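Local structure of kunitz-type serine protease inhibitor homolog calcicludine (Dendroaspis angusticeps, 5YV7) at residues A[1-9]-A[52-60]. The protein blocks L-type calcium channels as a mamba-venom toxin, and is a homolog of the Kunitz-type serine protease inhibitors. Numbering follows the deposited sequence.
Sequences WQPPWYCKE and ECRKKCLGK
Cys7 and Cys57 join the N-terminal segment to the C-terminal helix through a disulfide with a chi3 of -83°, close to the perpendicular twist that an unstrained S-S bond prefers. This is the terminal disulfide of the Kunitz (BPTI) fold, and Phe25 of strand 20-26 touches both cysteines. Two side-chain contacts accompany it. Toward the chain ends, the indole of Trp1 lays one face against the backbone of Leu58 and Gly59 and turns its NE1 edge to Cys57, with CG anti to the backbone N (chi1 169°), which carries the ring across to the helix. Trp1 NE1 donates to Cys57 O at 3.0 Å; the acceptor sits near the ring plane, but the bond is bent, with an N-H...O angle of 142°. On the ring face, Leu58 O stands 3.3 Å from Trp1 CE2, and Gly59 CA makes a CH-pi contact 4.0 Å from the centroid of the six-membered ring of Trp1. Gly59, with positive phi, has no side chain to collide with the indole. Pro3 CB lies 3.3 Å from Cys57 O, and Pro4 sets its CG and CD beside Lys56 O, one residue back. At a second site, beside the disulfide, Tyr6 and Lys56 cross at about a right angle, the phenol presenting its OH end and ring edge to the aliphatic chain, with Tyr6 OH 3.4 Å from Lys56 CD. Beyond that crossing the lysine bends at chi3, and Lys56 NZ forms a salt bridge with Glu52 OE1 at 2.8 Å, one helical turn back. The chemistry thus divides the work: a covalent bond ties the N-terminal segment to the C-terminal helix near both chain ends, while the indole supplies a polar partner for a carbonyl near the helix end and an aromatic face for the CH group of Gly59.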
loop_
_atom_site.group_PDB
_atom_site.type_symbol
_atom_site.label_atom_id
_atom_site.label_comp_id
_atom_site.label_asym_id
_atom_site.label_seq_id
_atom_site.Cartn_x
_atom_site.Cartn_y
_atom_site.Cartn_z
ATOM N N TRP A 1 -18.195 -3.799 5.665
ATOM C CA TRP A 1 -16.994 -2.969 5.660
ATOM C C TRP A 1 -16.561 -2.579 4.249
ATOM O O TRP A 1 -16.539 -3.411 3.336
ATOM C CB TRP A 1 -15.825 -3.676 6.358
ATOM C CG TRP A 1 -14.512 -2.963 6.133
ATOM C CD1 TRP A 1 -13.616 -3.192 5.121
ATOM C CD2 TRP A 1 -13.964 -1.888 6.915
ATOM N NE1 TRP A 1 -12.552 -2.336 5.231
ATOM C CE2 TRP A 1 -12.737 -1.521 6.319
ATOM C CE3 TRP A 1 -14.388 -1.203 8.061
ATOM C CZ2 TRP A 1 -11.925 -0.495 6.831
ATOM C CZ3 TRP A 1 -13.585 -0.186 8.570
ATOM C CH2 TRP A 1 -12.365 0.156 7.956
ATOM N N GLN A 2 -16.205 -1.305 4.090
ATOM C CA GLN A 2 -15.557 -0.780 2.901
ATOM C C GLN A 2 -14.249 -0.100 3.287
ATOM O O GLN A 2 -14.196 0.601 4.303
ATOM C CB GLN A 2 -16.453 0.230 2.168
ATOM C CG GLN A 2 -17.805 -0.309 1.761
ATOM C CD GLN A 2 -18.693 0.783 1.186
ATOM O OE1 GLN A 2 -19.049 1.741 1.879
ATOM N NE2 GLN A 2 -19.049 0.646 -0.091
ATOM N N PRO A 3 -13.185 -0.292 2.515
ATOM C CA PRO A 3 -11.897 0.354 2.833
ATOM C C PRO A 3 -11.938 1.844 2.539
ATOM O O PRO A 3 -12.733 2.297 1.704
ATOM C CB PRO A 3 -10.911 -0.366 1.906
ATOM C CG PRO A 3 -11.734 -0.784 0.752
ATOM C CD PRO A 3 -13.089 -1.157 1.326
ATOM N N PRO A 4 -11.104 2.630 3.218
ATOM C CA PRO A 4 -10.962 4.052 2.876
ATOM C C PRO A 4 -10.332 4.232 1.500
ATOM O O PRO A 4 -9.762 3.304 0.920
ATOM C CB PRO A 4 -10.054 4.599 3.980
ATOM C CG PRO A 4 -9.272 3.408 4.458
ATOM C CD PRO A 4 -10.220 2.233 4.329
ATOM N N TRP A 5 -10.421 5.474 1.000
ATOM C CA TRP A 5 -10.148 5.753 -0.410
ATOM C C TRP A 5 -8.709 5.411 -0.787
ATOM O O TRP A 5 -8.448 4.904 -1.887
ATOM C CB TRP A 5 -10.439 7.224 -0.723
ATOM C CG TRP A 5 -9.436 8.165 -0.094
ATOM C CD1 TRP A 5 -9.485 8.693 1.169
ATOM C CD2 TRP A 5 -8.220 8.652 -0.683
ATOM N NE1 TRP A 5 -8.383 9.480 1.397
ATOM C CE2 TRP A 5 -7.590 9.474 0.278
ATOM C CE3 TRP A 5 -7.601 8.472 -1.927
ATOM C CZ2 TRP A 5 -6.367 10.126 0.029
ATOM C CZ3 TRP A 5 -6.374 9.125 -2.178
ATOM C CH2 TRP A 5 -5.774 9.933 -1.200
ATOM N N TYR A 6 -7.755 5.699 0.099
ATOM C CA TYR A 6 -6.365 5.520 -0.280
ATOM C C TYR A 6 -6.006 4.052 -0.450
ATOM O O TYR A 6 -5.052 3.745 -1.174
ATOM C CB TYR A 6 -5.441 6.183 0.736
ATOM C CG TYR A 6 -5.724 5.868 2.184
ATOM C CD1 TYR A 6 -5.117 4.787 2.808
ATOM C CD2 TYR A 6 -6.567 6.678 2.941
ATOM C CE1 TYR A 6 -5.355 4.505 4.140
ATOM C CE2 TYR A 6 -6.807 6.410 4.273
ATOM C CZ TYR A 6 -6.199 5.321 4.871
ATOM O OH TYR A 6 -6.433 5.037 6.200
ATOM N N CYS A 7 -6.769 3.144 0.168
ATOM C CA CYS A 7 -6.563 1.715 -0.024
ATOM C C CYS A 7 -6.998 1.241 -1.404
ATOM O O CYS A 7 -6.684 0.107 -1.782
ATOM C CB CYS A 7 -7.309 0.936 1.063
ATOM S SG CYS A 7 -6.768 1.377 2.727
ATOM N N LYS A 8 -7.710 2.071 -2.160
ATOM C CA LYS A 8 -8.168 1.712 -3.493
ATOM C C LYS A 8 -7.290 2.289 -4.596
ATOM O O LYS A 8 -7.553 2.033 -5.774
ATOM C CB LYS A 8 -9.609 2.182 -3.704
ATOM C CG LYS A 8 -10.687 1.259 -3.166
ATOM C CD LYS A 8 -11.896 2.060 -2.666
ATOM C CE LYS A 8 -13.189 1.744 -3.405
ATOM N NZ LYS A 8 -14.371 2.441 -2.746
ATOM N N GLU A 9 -6.277 3.070 -4.247
ATOM C CA GLU A 9 -5.386 3.613 -5.256
ATOM C C GLU A 9 -4.499 2.504 -5.817
ATOM O O GLU A 9 -4.208 1.526 -5.126
ATOM C CB GLU A 9 -4.532 4.723 -4.661
ATOM C CG GLU A 9 -5.342 5.927 -4.195
ATOM C CD GLU A 9 -5.745 6.814 -5.349
ATOM O OE1 GLU A 9 -4.841 7.427 -5.968
ATOM O OE2 GLU A 9 -6.957 6.886 -5.643
ATOM N N GLU A 52 -0.018 -2.272 9.777
ATOM C CA GLU A 52 -0.563 -0.948 9.520
ATOM C C GLU A 52 -1.508 -0.976 8.328
ATOM O O GLU A 52 -2.560 -0.326 8.348
ATOM C CB GLU A 52 0.569 0.055 9.295
ATOM C CG GLU A 52 0.097 1.480 9.087
ATOM C CD GLU A 52 1.099 2.352 8.321
ATOM O OE1 GLU A 52 0.676 3.428 7.840
ATOM O OE2 GLU A 52 2.298 1.985 8.204
ATOM N N CYS A 53 -1.169 -1.756 7.295
ATOM C CA CYS A 53 -2.066 -1.901 6.151
ATOM C C CYS A 53 -3.395 -2.539 6.566
ATOM O O CYS A 53 -4.472 -2.067 6.182
ATOM C CB CYS A 53 -1.389 -2.717 5.053
ATOM S SG CYS A 53 -2.448 -3.046 3.614
ATOM N N ARG A 54 -3.341 -3.609 7.359
ATOM C CA ARG A 54 -4.572 -4.271 7.773
ATOM C C ARG A 54 -5.400 -3.378 8.679
ATOM O O ARG A 54 -6.634 -3.386 8.609
ATOM C CB ARG A 54 -4.254 -5.588 8.469
ATOM C CG ARG A 54 -3.860 -6.663 7.498
ATOM C CD ARG A 54 -3.051 -7.718 8.171
ATOM N NE ARG A 54 -2.965 -8.904 7.340
ATOM C CZ ARG A 54 -2.133 -9.913 7.578
ATOM N NH1 ARG A 54 -1.313 -9.875 8.623
ATOM N NH2 ARG A 54 -2.122 -10.960 6.773
ATOM N N LYS A 55 -4.740 -2.598 9.532
ATOM C CA LYS A 55 -5.467 -1.702 10.418
ATOM C C LYS A 55 -6.248 -0.671 9.616
ATOM O O LYS A 55 -7.449 -0.476 9.836
ATOM C CB LYS A 55 -4.500 -1.023 11.385
ATOM C CG LYS A 55 -5.156 0.009 12.290
ATOM C CD LYS A 55 -4.303 0.283 13.520
ATOM C CE LYS A 55 -4.045 1.767 13.705
ATOM N NZ LYS A 55 -3.941 2.143 15.145
ATOM N N LYS A 56 -5.588 -0.030 8.651
ATOM C CA LYS A 56 -6.215 1.076 7.940
ATOM C C LYS A 56 -7.168 0.589 6.856
ATOM O O LYS A 56 -8.258 1.141 6.700
ATOM C CB LYS A 56 -5.139 1.990 7.345
ATOM C CG LYS A 56 -4.319 2.720 8.404
ATOM C CD LYS A 56 -3.635 3.953 7.850
ATOM C CE LYS A 56 -2.312 4.245 8.565
ATOM N NZ LYS A 56 -1.478 5.241 7.819
ATOM N N CYS A 57 -6.790 -0.441 6.107
ATOM C CA CYS A 57 -7.568 -0.841 4.942
ATOM C C CYS A 57 -8.630 -1.883 5.263
ATOM O O CYS A 57 -9.661 -1.930 4.580
ATOM C CB CYS A 57 -6.636 -1.373 3.848
ATOM S SG CYS A 57 -5.497 -0.108 3.258
ATOM N N LEU A 58 -8.401 -2.732 6.268
ATOM C CA LEU A 58 -9.414 -3.694 6.665
ATOM C C LEU A 58 -10.160 -3.282 7.928
ATOM O O LEU A 58 -11.241 -3.814 8.190
ATOM C CB LEU A 58 -8.781 -5.079 6.863
ATOM C CG LEU A 58 -8.286 -5.732 5.570
ATOM C CD1 LEU A 58 -7.535 -7.030 5.853
ATOM C CD2 LEU A 58 -9.432 -5.986 4.624
ATOM N N GLY A 59 -9.630 -2.329 8.688
ATOM C CA GLY A 59 -10.223 -2.003 9.963
ATOM C C GLY A 59 -9.811 -2.924 11.082
ATOM O O GLY A 59 -10.447 -2.918 12.139
ATOM N N LYS A 60 -8.762 -3.716 10.889
ATOM C CA LYS A 60 -8.334 -4.654 11.912
ATOM C C LYS A 60 -7.911 -3.943 13.190
ATOM O O LYS A 60 -8.236 -4.407 14.288
ATOM C CB LYS A 60 -7.190 -5.524 11.407
ATOM C CG LYS A 60 -6.754 -6.553 12.422
ATOM C CD LYS A 60 -5.763 -7.543 11.842
ATOM C CE LYS A 60 -5.219 -8.433 12.938
ATOM N NZ LYS A 60 -4.110 -9.238 12.410
ATOM O OXT LYS A 60 -7.245 -2.905 13.149
#